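Local coordinates for pullulanase (PDB 2YOC), which hydrolyses the alpha-1,6-glucosidic bonds of pullulan and related branched glucans and is a substrate of a type 2 secretion system, at residues Gln267-Asp273 against Trp614-Asn620; Ala777-Phe783 against Val958-Phe964; Tyr898-Pro903 against Ile915-Glu920. All blocks are in the same frame, centred on the assembly; numbering follows the deposited sequence.

Contact 1 of 3, residues Gln267-Asp273 against Trp614-Asn620; sequences QTAGVLD and WYYQRLN
Two polar bonds join Q267-D273 to W614-N620, one at each end of the contact. The hydroxyl of Y615 donates to D273; OH lies 2.7 Å from OD1. It meets the syn side of the carboxylate, 21° out of its plane, and OD1 lies at the edge of the tyrosine ring. Ring and carboxylate stand steeply to each other, 72° apart. Both groups have second partners on helix 640-655: OD2 of D273 accepts from the backbone N of R640, and OH of Y615 accepts from the N of M641. These bonds fix the carboxylate and the phenol together at the start of that helix. At the other end, NE2 of Q267 donates to the backbone O of N620 over 3.1 Å. This bond is bent, with the oxygen somewhat out of the amide plane. NE2 also bonds to the backbone O of A165.

The apolar contacts lie between these bonds. CB of A269 and CD1 of L272 each come within 4.1 Å of CD1 of Y615. With CG of Y615 anti to the backbone N (chi1 176°), the ring reaches out to A269, L272 and D273, slanting across the L272 side chain. The extended chain of Q267 passes W614, its CG 4.2 Å from CE3. Its OE1 reaches CB of L619 at 3.6 Å. Within W614-N620, CD1 of L619 lies over one face of the W614 indole, towards its rim.

Segment 267-273 runs from the end of strand 260-267 into helix 269-280, and Q267 pairs through its backbone with strand 167-169. W614-N620 is a loop after helix 608-611. The contact thus docks the N2 region onto a loop of the catalytic barrel domain, between strand 167-169 and helix 640-655.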
loop_
_atom_site.group_PDB
_atom_site.type_symbol
_atom_site.label_atom_id
_atom_site.label_comp_id
_atom_site.label_asym_id
_atom_site.label_seq_id
_atom_site.Cartn_x
_atom_site.Cartn_y
_atom_site.Cartn_z
ATOM N N GLN B 267 -20.733 -32.302 -29.851
ATOM C CA GLN B 267 -21.462 -31.140 -29.352
ATOM C C GLN B 267 -21.651 -30.210 -30.566
ATOM O O GLN B 267 -20.668 -29.722 -31.139
ATOM C CB GLN B 267 -20.674 -30.473 -28.207
ATOM C CG GLN B 267 -20.762 -31.265 -26.889
ATOM C CD GLN B 267 -20.150 -30.553 -25.699
ATOM O OE1 GLN B 267 -20.484 -29.409 -25.358
ATOM N NE2 GLN B 267 -19.307 -31.263 -24.986
ATOM N N THR B 268 -22.919 -30.022 -30.997
ATOM C CA THR B 268 -23.273 -29.289 -32.226
ATOM C C THR B 268 -23.846 -27.875 -32.102
ATOM O O THR B 268 -24.203 -27.299 -33.140
ATOM C CB THR B 268 -24.196 -30.163 -33.089
ATOM O OG1 THR B 268 -25.356 -30.502 -32.332
ATOM C CG2 THR B 268 -23.511 -31.438 -33.588
ATOM N N ALA B 269 -23.922 -27.290 -30.879
ATOM C CA ALA B 269 -24.512 -25.942 -30.744
ATOM C C ALA B 269 -23.876 -24.851 -31.632
ATOM O O ALA B 269 -24.591 -24.014 -32.179
ATOM C CB ALA B 269 -24.548 -25.505 -29.290
ATOM N N GLY B 270 -22.557 -24.923 -31.809
ATOM C CA GLY B 270 -21.776 -23.963 -32.583
ATOM C C GLY B 270 -22.201 -23.941 -34.024
ATOM O O GLY B 270 -22.462 -22.876 -34.581
ATOM N N VAL B 271 -22.281 -25.133 -34.631
ATOM C CA VAL B 271 -22.709 -25.239 -36.017
ATOM C C VAL B 271 -24.199 -24.801 -36.164
ATOM O O VAL B 271 -24.510 -24.050 -37.094
ATOM C CB VAL B 271 -22.339 -26.583 -36.668
ATOM C CG1 VAL B 271 -22.952 -27.755 -35.917
ATOM C CG2 VAL B 271 -22.710 -26.594 -38.142
ATOM N N LEU B 272 -25.079 -25.181 -35.192
ATOM C CA LEU B 272 -26.492 -24.759 -35.206
ATOM C C LEU B 272 -26.599 -23.251 -35.256
ATOM O O LEU B 272 -27.404 -22.753 -36.040
ATOM C CB LEU B 272 -27.305 -25.309 -34.026
ATOM C CG LEU B 272 -27.481 -26.807 -34.009
ATOM C CD1 LEU B 272 -28.106 -27.239 -32.726
ATOM C CD2 LEU B 272 -28.307 -27.268 -35.172
ATOM N N ASP B 273 -25.743 -22.514 -34.493
ATOM C CA ASP B 273 -25.765 -21.057 -34.555
ATOM C C ASP B 273 -25.251 -20.578 -35.911
ATOM O O ASP B 273 -25.879 -19.734 -36.539
ATOM C CB ASP B 273 -25.047 -20.379 -33.358
ATOM C CG ASP B 273 -25.954 -19.963 -32.188
ATOM O OD1 ASP B 273 -27.180 -20.212 -32.264
ATOM O OD2 ASP B 273 -25.436 -19.359 -31.205
ATOM N N TRP B 614 -29.081 -30.283 -26.415
ATOM C CA TRP B 614 -27.696 -29.819 -26.313
ATOM C C TRP B 614 -27.433 -28.414 -26.839
ATOM O O TRP B 614 -26.272 -28.004 -26.980
ATOM C CB TRP B 614 -26.712 -30.880 -26.831
ATOM C CG TRP B 614 -26.541 -32.043 -25.894
ATOM C CD1 TRP B 614 -27.291 -32.331 -24.788
ATOM C CD2 TRP B 614 -25.499 -33.029 -25.939
ATOM N NE1 TRP B 614 -26.785 -33.434 -24.142
ATOM C CE2 TRP B 614 -25.689 -33.890 -24.832
ATOM C CE3 TRP B 614 -24.427 -33.285 -26.829
ATOM C CZ2 TRP B 614 -24.867 -34.993 -24.595
ATOM C CZ3 TRP B 614 -23.596 -34.368 -26.581
ATOM C CH2 TRP B 614 -23.821 -35.211 -25.480
ATOM N N TYR B 615 -28.508 -27.632 -27.040
ATOM C CA TYR B 615 -28.341 -26.265 -27.511
ATOM C C TYR B 615 -28.509 -25.251 -26.414
ATOM O O TYR B 615 -27.610 -24.434 -26.203
ATOM C CB TYR B 615 -29.285 -25.933 -28.674
ATOM C CG TYR B 615 -29.183 -24.479 -29.100
ATOM C CD1 TYR B 615 -28.260 -24.080 -30.071
ATOM C CD2 TYR B 615 -29.992 -23.496 -28.514
ATOM C CE1 TYR B 615 -28.141 -22.741 -30.444
ATOM C CE2 TYR B 615 -29.858 -22.156 -28.853
ATOM C CZ TYR B 615 -28.945 -21.787 -29.836
ATOM O OH TYR B 615 -28.811 -20.469 -30.178
ATOM N N TYR B 616 -29.708 -25.232 -25.789
ATOM C CA TYR B 616 -30.060 -24.232 -24.792
ATOM C C TYR B 616 -29.284 -24.331 -23.477
ATOM O O TYR B 616 -29.132 -23.331 -22.773
ATOM C CB TYR B 616 -31.585 -24.186 -24.563
ATOM C CG TYR B 616 -32.421 -23.851 -25.781
ATOM C CD1 TYR B 616 -32.607 -22.535 -26.182
ATOM C CD2 TYR B 616 -33.132 -24.837 -26.448
ATOM C CE1 TYR B 616 -33.422 -22.217 -27.267
ATOM C CE2 TYR B 616 -33.981 -24.527 -27.504
ATOM C CZ TYR B 616 -34.112 -23.214 -27.924
ATOM O OH TYR B 616 -34.961 -22.913 -28.965
ATOM N N GLN B 617 -28.782 -25.518 -23.153
ATOM C CA GLN B 617 -28.051 -25.753 -21.918
ATOM C C GLN B 617 -26.548 -25.604 -22.106
ATOM O O GLN B 617 -26.029 -25.935 -23.185
ATOM C CB GLN B 617 -28.357 -27.170 -21.411
ATOM C CG GLN B 617 -29.851 -27.560 -21.392
ATOM C CD GLN B 617 -30.675 -26.831 -20.348
ATOM O OE1 GLN B 617 -30.151 -26.166 -19.442
ATOM N NE2 GLN B 617 -31.996 -26.967 -20.424
ATOM N N ARG B 618 -25.843 -25.145 -21.039
ATOM C CA ARG B 618 -24.379 -25.069 -21.013
ATOM C C ARG B 618 -23.848 -26.462 -20.586
ATOM O O ARG B 618 -24.163 -26.948 -19.492
ATOM C CB ARG B 618 -23.872 -23.955 -20.079
ATOM C CG ARG B 618 -22.359 -23.702 -20.246
ATOM C CD ARG B 618 -21.791 -22.546 -19.433
ATOM N NE ARG B 618 -22.397 -21.277 -19.812
ATOM C CZ ARG B 618 -23.054 -20.484 -18.971
ATOM N NH1 ARG B 618 -23.156 -20.806 -17.687
ATOM N NH2 ARG B 618 -23.595 -19.349 -19.402
ATOM N N LEU B 619 -23.077 -27.103 -21.475
ATOM C CA LEU B 619 -22.513 -28.441 -21.286
ATOM C C LEU B 619 -21.015 -28.437 -21.009
ATOM O O LEU B 619 -20.262 -27.607 -21.544
ATOM C CB LEU B 619 -22.750 -29.304 -22.531
ATOM C CG LEU B 619 -24.116 -29.288 -23.183
ATOM C CD1 LEU B 619 -24.079 -30.121 -24.405
ATOM C CD2 LEU B 619 -25.191 -29.796 -22.249
ATOM N N ASN B 620 -20.575 -29.426 -20.216
ATOM C CA ASN B 620 -19.164 -29.631 -19.904
ATOM C C ASN B 620 -18.421 -29.991 -21.212
ATOM O O ASN B 620 -18.861 -30.879 -21.948
ATOM C CB ASN B 620 -19.040 -30.746 -18.884
ATOM C CG ASN B 620 -17.629 -31.102 -18.568
ATOM O OD1 ASN B 620 -16.995 -31.887 -19.268
ATOM N ND2 ASN B 620 -17.104 -30.512 -17.514
#

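Contact 2 of 3, residues Ala777-Phe783 against Val958-Phe964; sequences AGNLADF and VMKRVDF
The turn that follows helix 762-776 packs here against the junction of helix 955-961 and strand 962-965. A777 is the first residue beyond helix 762-776. Its CB sits over the centre of the F783 ring, within its own segment, and touches CZ of F964 at 3.8 Å across the contact. The same CB meets CG1 of V962 at 4.0 Å. F783 is the centre of the packing. Its CG is anti to the backbone N (chi1 -174°), which carries the ring in among V958, M959, V962 and F964. The ring edge faces the backbone O of V962 and CG of M959, a selenomethionine. CE2 of F783 lies 3.8 Å from CE2 of F964, in the plane of the F964 ring and at its edge.

The helix before this turn closes with a Schellman motif, in which G778 is the C-prime residue with positive phi. Strand 962-965 is an outermost strand of the antiparallel C-terminal sheet, so the turn meets that domain at its border strand. Further along, CD1 of L780 packs on CG1 of V958 at 3.8 Å. SE of M959 lies 4.1 Å from CB of D782, and a bend at chi3 (64°) turns the terminal CE toward the backbone O of D782. The carboxylate of D782 turns away to a salt bridge with K713. No hydrogen bond crosses the contact. M978 of the neighbouring strand 975-981 touches the side chains of V962 and F964.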
loop_
_atom_site.group_PDB
_atom_site.type_symbol
_atom_site.label_atom_id
_atom_site.label_comp_id
_atom_site.label_asym_id
_atom_site.label_seq_id
_atom_site.Cartn_x
_atom_site.Cartn_y
_atom_site.Cartn_z
ATOM N N ALA B 777 -21.870 6.549 -0.546
ATOM C CA ALA B 777 -21.577 7.456 -1.640
ATOM C C ALA B 777 -21.724 6.734 -3.003
ATOM O O ALA B 777 -21.085 7.100 -3.995
ATOM C CB ALA B 777 -20.192 8.054 -1.470
ATOM N N GLY B 778 -22.588 5.722 -3.032
ATOM C CA GLY B 778 -22.900 4.956 -4.235
ATOM C C GLY B 778 -21.822 4.052 -4.791
ATOM O O GLY B 778 -21.768 3.859 -6.003
ATOM N N ASN B 779 -20.958 3.486 -3.924
ATOM C CA ASN B 779 -19.877 2.548 -4.288
ATOM C C ASN B 779 -19.168 2.818 -5.640
ATOM O O ASN B 779 -19.108 1.955 -6.514
ATOM C CB ASN B 779 -20.363 1.096 -4.155
ATOM C CG ASN B 779 -19.230 0.174 -3.839
ATOM O OD1 ASN B 779 -18.688 0.157 -2.729
ATOM N ND2 ASN B 779 -18.785 -0.540 -4.827
ATOM N N LEU B 780 -18.649 4.024 -5.795
ATOM C CA LEU B 780 -17.997 4.456 -7.029
ATOM C C LEU B 780 -16.507 4.131 -7.100
ATOM O O LEU B 780 -15.806 4.243 -6.113
ATOM C CB LEU B 780 -18.243 5.953 -7.263
ATOM C CG LEU B 780 -19.712 6.400 -7.278
ATOM C CD1 LEU B 780 -19.825 7.913 -7.359
ATOM C CD2 LEU B 780 -20.479 5.776 -8.417
ATOM N N ALA B 781 -16.023 3.759 -8.265
ATOM C CA ALA B 781 -14.631 3.411 -8.480
ATOM C C ALA B 781 -13.714 4.616 -8.416
ATOM O O ALA B 781 -12.535 4.457 -8.128
ATOM C CB ALA B 781 -14.487 2.746 -9.835
ATOM N N ASP B 782 -14.220 5.801 -8.725
ATOM C CA ASP B 782 -13.375 6.989 -8.790
ATOM C C ASP B 782 -13.493 7.986 -7.627
ATOM O O ASP B 782 -12.728 8.968 -7.558
ATOM C CB ASP B 782 -13.464 7.679 -10.175
ATOM C CG ASP B 782 -13.054 6.777 -11.305
ATOM O OD1 ASP B 782 -11.987 6.118 -11.185
ATOM O OD2 ASP B 782 -13.830 6.666 -12.280
ATOM N N PHE B 783 -14.437 7.714 -6.709
ATOM C CA PHE B 783 -14.689 8.530 -5.534
ATOM C C PHE B 783 -13.485 8.478 -4.585
ATOM O O PHE B 783 -13.099 7.400 -4.134
ATOM C CB PHE B 783 -15.974 8.070 -4.832
ATOM C CG PHE B 783 -16.377 8.971 -3.692
ATOM C CD1 PHE B 783 -17.137 10.112 -3.925
ATOM C CD2 PHE B 783 -15.959 8.704 -2.392
ATOM C CE1 PHE B 783 -17.494 10.957 -2.870
ATOM C CE2 PHE B 783 -16.314 9.541 -1.343
ATOM C CZ PHE B 783 -17.100 10.651 -1.583
ATOM N N VAL B 958 -22.027 13.199 -7.461
ATOM C CA VAL B 958 -21.614 12.603 -6.188
ATOM C C VAL B 958 -20.239 13.117 -5.769
ATOM O O VAL B 958 -20.109 13.698 -4.703
ATOM C CB VAL B 958 -21.736 11.066 -6.182
ATOM C CG1 VAL B 958 -21.181 10.472 -4.891
ATOM C CG2 VAL B 958 -23.188 10.661 -6.371
HETATM N N MSE B 959 -19.269 13.005 -6.652
HETATM C CA MSE B 959 -17.902 13.430 -6.425
HETATM C C MSE B 959 -17.711 14.915 -6.157
HETATM O O MSE B 959 -16.846 15.261 -5.355
HETATM C CB MSE B 959 -17.039 12.955 -7.576
HETATM C CG MSE B 959 -17.005 11.443 -7.655
HETATM SE SE MSE B 959 -15.898 10.852 -9.091
HETATM C CE MSE B 959 -14.187 11.573 -8.395
ATOM N N LYS B 960 -18.527 15.784 -6.799
ATOM C CA LYS B 960 -18.498 17.244 -6.664
ATOM C C LYS B 960 -19.236 17.746 -5.432
ATOM O O LYS B 960 -19.132 18.944 -5.129
ATOM C CB LYS B 960 -19.178 17.890 -7.880
ATOM C CG LYS B 960 -18.281 18.056 -9.081
ATOM C CD LYS B 960 -18.943 18.825 -10.197
ATOM C CE LYS B 960 -19.116 17.974 -11.424
ATOM N NZ LYS B 960 -19.254 18.788 -12.660
ATOM N N ARG B 961 -20.037 16.880 -4.768
ATOM C CA ARG B 961 -20.909 17.297 -3.671
ATOM C C ARG B 961 -20.815 16.472 -2.379
ATOM O O ARG B 961 -21.064 16.995 -1.285
ATOM C CB ARG B 961 -22.376 17.274 -4.166
ATOM C CG ARG B 961 -22.694 18.198 -5.323
ATOM C CD ARG B 961 -24.121 18.014 -5.784
ATOM N NE ARG B 961 -24.482 18.918 -6.876
ATOM C CZ ARG B 961 -25.041 20.101 -6.705
ATOM N NH1 ARG B 961 -25.367 20.515 -5.492
ATOM N NH2 ARG B 961 -25.331 20.861 -7.748
ATOM N N VAL B 962 -20.551 15.175 -2.510
ATOM C CA VAL B 962 -20.451 14.247 -1.384
ATOM C C VAL B 962 -19.017 14.133 -0.854
ATOM O O VAL B 962 -18.046 14.009 -1.618
ATOM C CB VAL B 962 -21.061 12.871 -1.723
ATOM C CG1 VAL B 962 -20.853 11.867 -0.589
ATOM C CG2 VAL B 962 -22.530 13.001 -2.068
ATOM N N ASP B 963 -18.919 14.208 0.472
ATOM C CA ASP B 963 -17.718 14.043 1.284
ATOM C C ASP B 963 -18.134 13.572 2.677
ATOM O O ASP B 963 -19.324 13.604 3.019
ATOM C CB ASP B 963 -16.848 15.327 1.326
ATOM C CG ASP B 963 -15.352 15.136 1.623
ATOM O OD1 ASP B 963 -14.866 13.973 1.589
ATOM O OD2 ASP B 963 -14.662 16.144 1.839
ATOM N N PHE B 964 -17.145 13.105 3.459
ATOM C CA PHE B 964 -17.326 12.578 4.805
ATOM C C PHE B 964 -16.367 13.184 5.783
ATOM O O PHE B 964 -15.224 13.511 5.427
ATOM C CB PHE B 964 -17.114 11.060 4.823
ATOM C CG PHE B 964 -18.021 10.268 3.924
ATOM C CD1 PHE B 964 -19.248 9.809 4.379
ATOM C CD2 PHE B 964 -17.636 9.951 2.630
ATOM C CE1 PHE B 964 -20.073 9.041 3.559
ATOM C CE2 PHE B 964 -18.472 9.198 1.801
ATOM C CZ PHE B 964 -19.689 8.759 2.270
#

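Contact 3 of 3, residues Tyr898-Pro903 against Ile915-Glu920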
loop_
_atom_site.group_PDB
_atom_site.type_symbol
_atom_site.label_atom_id
_atom_site.label_comp_id
_atom_site.label_asym_id
_atom_site.label_seq_id
_atom_site.Cartn_x
_atom_site.Cartn_y
_atom_site.Cartn_z
ATOM N N TYR B 898 -39.942 -14.591 15.606
ATOM C CA TYR B 898 -38.676 -15.021 16.193
ATOM C C TYR B 898 -38.926 -16.170 17.149
ATOM O O TYR B 898 -40.001 -16.225 17.745
ATOM C CB TYR B 898 -37.991 -13.838 16.890
ATOM C CG TYR B 898 -36.649 -14.130 17.530
ATOM C CD1 TYR B 898 -35.485 -14.186 16.765
ATOM C CD2 TYR B 898 -36.525 -14.251 18.910
ATOM C CE1 TYR B 898 -34.238 -14.402 17.354
ATOM C CE2 TYR B 898 -35.283 -14.464 19.511
ATOM C CZ TYR B 898 -34.142 -14.538 18.728
ATOM O OH TYR B 898 -32.920 -14.753 19.318
ATOM N N ASN B 899 -37.960 -17.105 17.263
ATOM C CA ASN B 899 -38.040 -18.286 18.141
ATOM C C ASN B 899 -39.398 -19.011 17.996
ATOM O O ASN B 899 -40.291 -18.919 18.861
ATOM C CB ASN B 899 -37.709 -17.911 19.602
ATOM C CG ASN B 899 -37.704 -19.052 20.564
ATOM O OD1 ASN B 899 -37.203 -20.135 20.280
ATOM N ND2 ASN B 899 -38.290 -18.822 21.723
ATOM N N VAL B 900 -39.564 -19.643 16.825
ATOM C CA VAL B 900 -40.765 -20.380 16.447
ATOM C C VAL B 900 -40.378 -21.818 16.137
ATOM O O VAL B 900 -41.207 -22.590 15.658
ATOM C CB VAL B 900 -41.536 -19.701 15.285
ATOM C CG1 VAL B 900 -42.099 -18.353 15.716
ATOM C CG2 VAL B 900 -40.675 -19.560 14.023
ATOM N N GLY B 901 -39.122 -22.152 16.428
ATOM C CA GLY B 901 -38.554 -23.478 16.217
ATOM C C GLY B 901 -37.116 -23.453 15.745
ATOM O O GLY B 901 -36.608 -22.408 15.330
HETATM N N MSE B 902 -36.448 -24.606 15.809
HETATM C CA MSE B 902 -35.079 -24.707 15.322
HETATM C C MSE B 902 -35.152 -24.714 13.794
HETATM O O MSE B 902 -36.034 -25.376 13.257
HETATM C CB MSE B 902 -34.379 -25.990 15.832
HETATM C CG MSE B 902 -34.069 -25.999 17.331
HETATM SE SE MSE B 902 -33.183 -24.396 18.052
HETATM C CE MSE B 902 -31.352 -24.726 17.498
ATOM N N PRO B 903 -34.298 -23.965 13.065
ATOM C CA PRO B 903 -34.386 -23.972 11.588
ATOM C C PRO B 903 -33.939 -25.303 10.958
ATOM O O PRO B 903 -33.501 -26.200 11.690
ATOM C CB PRO B 903 -33.492 -22.805 11.187
ATOM C CG PRO B 903 -32.501 -22.685 12.277
ATOM C CD PRO B 903 -33.191 -23.106 13.539
ATOM N N ILE B 915 -27.109 -20.659 17.978
ATOM C CA ILE B 915 -28.504 -20.265 18.127
ATOM C C ILE B 915 -28.882 -20.346 19.607
ATOM O O ILE B 915 -29.310 -19.336 20.158
ATOM C CB ILE B 915 -29.449 -21.093 17.203
ATOM C CG1 ILE B 915 -29.241 -20.720 15.710
ATOM C CG2 ILE B 915 -30.923 -20.929 17.613
ATOM C CD1 ILE B 915 -29.520 -21.823 14.698
ATOM N N THR B 916 -28.655 -21.500 20.265
ATOM C CA THR B 916 -29.006 -21.642 21.691
ATOM C C THR B 916 -28.355 -20.580 22.611
ATOM O O THR B 916 -29.026 -20.008 23.481
ATOM C CB THR B 916 -28.901 -23.094 22.182
ATOM O OG1 THR B 916 -27.673 -23.658 21.730
ATOM C CG2 THR B 916 -30.076 -23.953 21.723
ATOM N N ARG B 917 -27.075 -20.267 22.343
ATOM C CA ARG B 917 -26.274 -19.260 23.041
ATOM C C ARG B 917 -26.912 -17.850 22.949
ATOM O O ARG B 917 -26.858 -17.085 23.918
ATOM C CB ARG B 917 -24.848 -19.248 22.428
ATOM C CG ARG B 917 -23.879 -18.187 22.958
ATOM C CD ARG B 917 -22.584 -18.099 22.172
ATOM N NE ARG B 917 -21.652 -19.187 22.501
ATOM C CZ ARG B 917 -21.421 -20.267 21.756
ATOM N NH1 ARG B 917 -22.052 -20.433 20.599
ATOM N NH2 ARG B 917 -20.563 -21.193 22.165
ATOM N N VAL B 918 -27.519 -17.527 21.785
ATOM C CA VAL B 918 -28.062 -16.204 21.499
ATOM C C VAL B 918 -29.584 -16.044 21.602
ATOM O O VAL B 918 -30.065 -14.941 21.870
ATOM C CB VAL B 918 -27.505 -15.645 20.155
ATOM C CG1 VAL B 918 -25.973 -15.737 20.097
ATOM C CG2 VAL B 918 -28.149 -16.327 18.941
ATOM N N LYS B 919 -30.324 -17.124 21.317
ATOM C CA LYS B 919 -31.778 -17.158 21.233
ATOM C C LYS B 919 -32.482 -16.459 22.383
ATOM O O LYS B 919 -33.319 -15.580 22.156
ATOM C CB LYS B 919 -32.266 -18.608 21.056
ATOM C CG LYS B 919 -33.656 -18.742 20.447
ATOM C CD LYS B 919 -33.922 -20.152 19.949
ATOM C CE LYS B 919 -34.204 -21.169 21.043
ATOM N NZ LYS B 919 -34.718 -22.453 20.490
ATOM N N GLU B 920 -32.112 -16.825 23.618
ATOM C CA GLU B 920 -32.750 -16.281 24.807
ATOM C C GLU B 920 -32.122 -14.993 25.350
ATOM O O GLU B 920 -32.666 -14.422 26.304
ATOM C CB GLU B 920 -32.934 -17.375 25.875
ATOM C CG GLU B 920 -34.116 -18.308 25.615
ATOM C CD GLU B 920 -34.031 -19.215 24.399
ATOM O OE1 GLU B 920 -33.018 -19.941 24.255
ATOM O OE2 GLU B 920 -34.982 -19.190 23.583
#
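The backbone of Y898-P903 runs as an irregular loop beside the last turns of helix 912-919, nearest at N899 and K919, whose CA atoms are 7.1 Å apart. This is a loop-against-helix contact between close neighbours in the chain, in the region of the C-terminal domain of pullulanase-type glucosidases. Y898 reaches the end of the helix. Its hydroxyl donates to the backbone O of K919, with OH 3.0 Å from O. The approach is well off the line of the carbonyl bond, at a C=O...donor angle of 106°. The same oxygen lies in the plane of the tyrosine ring, at its edge. W827 meets that ring edge-to-face, and F875 lies against it too.

The K919 chain lies across the N899 side chain, roughly perpendicular to it. Its aliphatic part passes beside the amide oxygen, with CE 3.3 Å from OD1 of N899. A bend at chi3 (75°) then turns the ammonium group toward M902, a selenomethionine, where NZ lies 3.5 Å from SE. N899 also stands near the end of the E920 side chain, the amide and carboxylate planes well inclined to each other.

Toward M902 and P903 the contact is apolar. The side chains of I915 and M902 run alongside each other, pointing opposite ways. The M902 chain is bent at both chi2 and chi3, which brings CE to 3.8 Å from CG2 of I915. The other branch of I915 is met by P903. CG of the P903 ring meets the CD1 end of I915 at 3.9 Å.

In the fold
All three contacts are mainly buried, but N899 and E920 bring contact 3 nearer the surface. None shares a helix or strand with another. Contact 1 joins the N2 region to the barrel domain and contact 2 brings a helix-ending turn to the C-terminal sheet; contact 3 is local. Their chemistry differs accordingly. Contact 1 has a polar bond at either end of an apolar middle, contact 2 is held by apolar packing, and contact 3 combines one tyrosine hydrogen bond with lysine and selenomethionine packing. Contacts 1 and 3 lie on opposite sides of the chain's centre, their own centres 48 Å apart. In sequence, contact 3 falls between the two segments of contact 2.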